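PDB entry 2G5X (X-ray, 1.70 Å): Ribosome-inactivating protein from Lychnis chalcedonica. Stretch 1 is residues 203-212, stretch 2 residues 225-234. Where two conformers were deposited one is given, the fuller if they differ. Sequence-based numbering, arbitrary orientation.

Stretch 1 (203-212) WSKISEQYHK
Stretch 2 (225-234) EMKLGLLLYN

How do the two stretches lie against each other? Stretch 1 is helical from Trp203, with phi/psi near -60/-45 through Glu208 and psi of -36° at Gln209 and -26° at Tyr210. Stretch 2 has no regular helix or strand; phi/psi are -85/-2 at Met226, -67/99 at Lys227, -84/147 at Leu228 and -103/-13 at Gly229, and from Leu230 to Tyr233 its backbone is extended, with phi from -152° to -58° and psi from 131° to 161°. The register is set by Ile206 CA to Met226 CA at 6.6 Å and Ser207 CA to Leu231 CA at 5.4 Å. Together the stretches bury 791 Å².

Which polar groups of the extended segment does the helix satisfy? Trp203 (chi1 t, chi2 42°) sends its indole NE1 to Leu230 O, 2.9 Å away with an N-H...O angle of 162°, so the carbonyl meets the ring at its edge. One turn on, Ser207 (chi1 t) accepts from the backbone: Leu232 N donates to Ser207 OG at 2.7 Å, with an angle of 137°. Water 1 also donates to Ser207 OG at 2.9 Å and to Tyr233 O at 2.7 Å, bridging the serine to a carbonyl beyond its direct reach. Leu232 O lies 3.0 Å from Ser207 OG.

What do the histidine and tyrosine do with their polar atoms? His211 (chi1 m, chi2 91°) turns back on its own helix, donating from ND1 to Ser207 O at 3.2 Å and 155°. His211 CE1 lies 3.0 Å from Leu232 O, near the ring plane, while Asn234 CB (chi1 p) covers one face, 3.4 Å from the His211 ring centroid and only 6° off the normal. Tyr210, with chi1 at -99° between wells and chi2 -70°, presents its ring edge to Met226 O, 3.1 Å from Tyr210 CE2. Tyr210 OH lies 3.4 Å from Met226 O, a weak hydrogen bond if it forms; another acceptor within reach leaves the proton unsettled.

What packs around these polar contacts? Leu228 (m, t) points toward the helix, and its CD1 reaches Ile206 CG2 at 3.6 Å, Tyr210 CD2 at 3.8 Å, Trp203 CD1 at 4.1 Å and Ser207 CB at 4.2 Å, so four residues of stretch 1 meet this methyl. Ile206 (m, t) also sets CG2 3.9 Å from Met226 CB. Leu232 (t, p) lays CB over the six-membered ring of Trp203, 4.1 Å from its centroid and 13° off the normal, and brings CD1 to 3.9 Å from CZ3 of Trp203. Although Leu231 (m, t) points away overall, its CD2 still lies 3.8 Å from Tyr210 CB.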

# COMPACT_ATOMS: atom_id res chain seq x y z
N TRP A 203 11.32 7.65 -5.85
CA TRP A 203 11.56 7.27 -4.46
C TRP A 203 13.01 6.82 -4.22
O TRP A 203 13.65 7.25 -3.26
CB TRP A 203 10.59 6.17 -4.03
CG TRP A 203 10.76 5.72 -2.60
CD1 TRP A 203 10.97 6.51 -1.51
CD2 TRP A 203 10.69 4.37 -2.11
NE1 TRP A 203 11.04 5.75 -0.37
CE2 TRP A 203 10.86 4.43 -0.71
CE3 TRP A 203 10.48 3.13 -2.72
CZ2 TRP A 203 10.85 3.29 0.10
CZ3 TRP A 203 10.47 1.99 -1.91
CH2 TRP A 203 10.65 2.08 -0.52
N SER A 204 13.52 5.97 -5.10
CA SER A 204 14.89 5.47 -4.96
C SER A 204 15.95 6.56 -5.09
O SER A 204 16.90 6.61 -4.30
CB SER A 204 15.15 4.37 -6.00
OG SER A 204 16.48 3.88 -5.89
N LYS A 205 15.81 7.43 -6.09
CA LYS A 205 16.79 8.49 -6.29
C LYS A 205 16.85 9.48 -5.13
O LYS A 205 17.93 9.97 -4.79
CB LYS A 205 16.51 9.22 -7.61
CG LYS A 205 16.83 8.36 -8.83
CD LYS A 205 16.58 9.11 -10.13
CE LYS A 205 16.92 8.23 -11.33
NZ LYS A 205 18.36 7.83 -11.33
N ILE A 206 15.70 9.77 -4.54
CA ILE A 206 15.65 10.69 -3.41
C ILE A 206 16.23 9.99 -2.19
O ILE A 206 17.01 10.57 -1.43
CB ILE A 206 14.20 11.13 -3.12
CG1 ILE A 206 13.67 11.95 -4.30
CG2 ILE A 206 14.14 11.94 -1.82
CD1 ILE A 206 12.17 12.19 -4.26
N SER A 207 15.86 8.72 -2.01
CA SER A 207 16.37 7.94 -0.89
C SER A 207 17.90 7.91 -0.89
O SER A 207 18.53 8.05 0.15
CB SER A 207 15.84 6.50 -0.94
OG SER A 207 16.15 5.79 0.24
N GLU A 208 18.48 7.73 -2.08
CA GLU A 208 19.94 7.68 -2.21
C GLU A 208 20.61 8.90 -1.59
O GLU A 208 21.63 8.77 -0.89
CB GLU A 208 20.34 7.59 -3.68
CG GLU A 208 20.00 6.28 -4.35
CD GLU A 208 20.47 6.22 -5.80
OE1 GLU A 208 20.26 5.17 -6.45
OE2 GLU A 208 21.04 7.21 -6.29
N GLN A 209 20.06 10.08 -1.85
CA GLN A 209 20.63 11.31 -1.33
C GLN A 209 20.51 11.42 0.19
O GLN A 209 21.41 11.94 0.84
CB GLN A 209 19.98 12.52 -2.01
CG GLN A 209 20.29 12.59 -3.49
CD GLN A 209 21.77 12.45 -3.77
OE1 GLN A 209 22.58 13.23 -3.27
NE2 GLN A 209 22.13 11.46 -4.57
N TYR A 210 19.40 10.94 0.74
CA TYR A 210 19.21 10.99 2.19
C TYR A 210 20.29 10.21 2.92
O TYR A 210 20.60 10.51 4.08
CB TYR A 210 17.82 10.46 2.57
CG TYR A 210 16.81 11.56 2.80
CD1 TYR A 210 16.90 12.39 3.92
CD2 TYR A 210 15.78 11.79 1.90
CE1 TYR A 210 15.99 13.42 4.13
CE2 TYR A 210 14.86 12.82 2.10
CZ TYR A 210 14.97 13.63 3.22
OH TYR A 210 14.07 14.65 3.41
N HIS A 211 20.87 9.21 2.27
CA HIS A 211 21.93 8.44 2.91
C HIS A 211 23.22 9.25 2.95
O HIS A 211 24.15 8.92 3.69
CB HIS A 211 22.16 7.12 2.17
CG HIS A 211 21.20 6.03 2.55
ND1 HIS A 211 20.01 5.82 1.88
CD2 HIS A 211 21.26 5.08 3.51
CE1 HIS A 211 19.39 4.79 2.42
NE2 HIS A 211 20.13 4.32 3.41
N LYS A 212 23.28 10.33 2.16
CA LYS A 212 24.48 11.17 2.11
C LYS A 212 24.33 12.52 2.82
O LYS A 212 25.32 13.18 3.13
CB LYS A 212 24.89 11.42 0.66
CG LYS A 212 25.18 10.15 -0.13
CD LYS A 212 25.78 10.47 -1.50
CE LYS A 212 24.86 11.35 -2.33
NZ LYS A 212 25.48 11.72 -3.64
N GLU A 225 8.65 18.24 -1.08
CA GLU A 225 8.23 17.10 -1.87
C GLU A 225 9.13 15.90 -1.59
O GLU A 225 8.69 14.75 -1.61
CB GLU A 225 8.27 17.43 -3.36
CG GLU A 225 7.04 18.16 -3.86
CD GLU A 225 7.20 18.69 -5.28
OE1 GLU A 225 6.17 18.97 -5.92
OE2 GLU A 225 8.36 18.83 -5.74
N MET A 226 10.41 16.18 -1.31
CA MET A 226 11.39 15.14 -1.05
C MET A 226 11.44 14.63 0.39
O MET A 226 12.21 13.71 0.69
CB MET A 226 12.79 15.61 -1.46
CG MET A 226 12.93 15.87 -2.96
SD MET A 226 14.65 16.15 -3.45
CE MET A 226 14.88 17.84 -2.93
N LYS A 227 10.64 15.20 1.28
CA LYS A 227 10.62 14.78 2.68
C LYS A 227 10.07 13.35 2.78
O LYS A 227 8.86 13.14 2.78
CB LYS A 227 9.75 15.73 3.51
CG LYS A 227 10.21 15.92 4.95
CD LYS A 227 11.20 17.07 5.06
CE LYS A 227 11.87 17.09 6.43
NZ LYS A 227 12.84 18.22 6.56
N LEU A 228 10.96 12.38 2.89
CA LEU A 228 10.53 10.98 2.96
C LEU A 228 10.13 10.49 4.34
O LEU A 228 10.67 10.93 5.36
CB LEU A 228 11.63 10.08 2.39
CG LEU A 228 12.07 10.41 0.97
CD1 LEU A 228 13.12 9.41 0.51
CD2 LEU A 228 10.87 10.38 0.03
N GLY A 229 9.16 9.57 4.36
CA GLY A 229 8.70 8.98 5.61
C GLY A 229 9.28 7.59 5.77
O GLY A 229 9.21 6.99 6.85
N LEU A 230 9.85 7.06 4.69
CA LEU A 230 10.47 5.74 4.69
C LEU A 230 11.56 5.76 3.62
O LEU A 230 11.32 6.20 2.50
CB LEU A 230 9.43 4.66 4.34
CG LEU A 230 9.94 3.22 4.18
CD1 LEU A 230 10.41 2.68 5.53
CD2 LEU A 230 8.83 2.33 3.62
N LEU A 231 12.75 5.30 3.98
CA LEU A 231 13.85 5.28 3.01
C LEU A 231 14.06 3.88 2.47
O LEU A 231 13.80 2.89 3.16
CB LEU A 231 15.16 5.75 3.65
CG LEU A 231 15.27 7.15 4.25
CD1 LEU A 231 16.72 7.41 4.64
CD2 LEU A 231 14.81 8.19 3.24
N LEU A 232 14.53 3.81 1.24
CA LEU A 232 14.84 2.53 0.62
C LEU A 232 16.29 2.25 1.03
O LEU A 232 17.06 3.18 1.30
CB LEU A 232 14.74 2.64 -0.90
CG LEU A 232 15.06 1.41 -1.75
CD1 LEU A 232 13.96 0.38 -1.61
CD2 LEU A 232 15.21 1.82 -3.22
N TYR A 233 16.67 0.98 1.09
CA TYR A 233 18.03 0.61 1.43
C TYR A 233 18.95 1.27 0.40
O TYR A 233 18.49 1.67 -0.67
CB TYR A 233 18.18 -0.91 1.37
CG TYR A 233 17.69 -1.49 0.07
CD1 TYR A 233 18.50 -1.48 -1.07
CD2 TYR A 233 16.41 -2.03 -0.05
CE1 TYR A 233 18.04 -1.97 -2.29
CE2 TYR A 233 15.94 -2.52 -1.26
CZ TYR A 233 16.76 -2.49 -2.38
OH TYR A 233 16.30 -2.98 -3.58
N ASN A 234 20.24 1.40 0.71
CA ASN A 234 21.17 2.01 -0.23
C ASN A 234 22.26 1.01 -0.61
O ASN A 234 22.08 -0.19 -0.31
CB ASN A 234 21.78 3.29 0.35
CG ASN A 234 22.95 3.02 1.28
OD1 ASN A 234 22.93 2.08 2.07
ND2 ASN A 234 23.97 3.86 1.19
OXT ASN A 234 23.27 1.43 -1.22
O HOH W 1 18.37 4.37 -1.07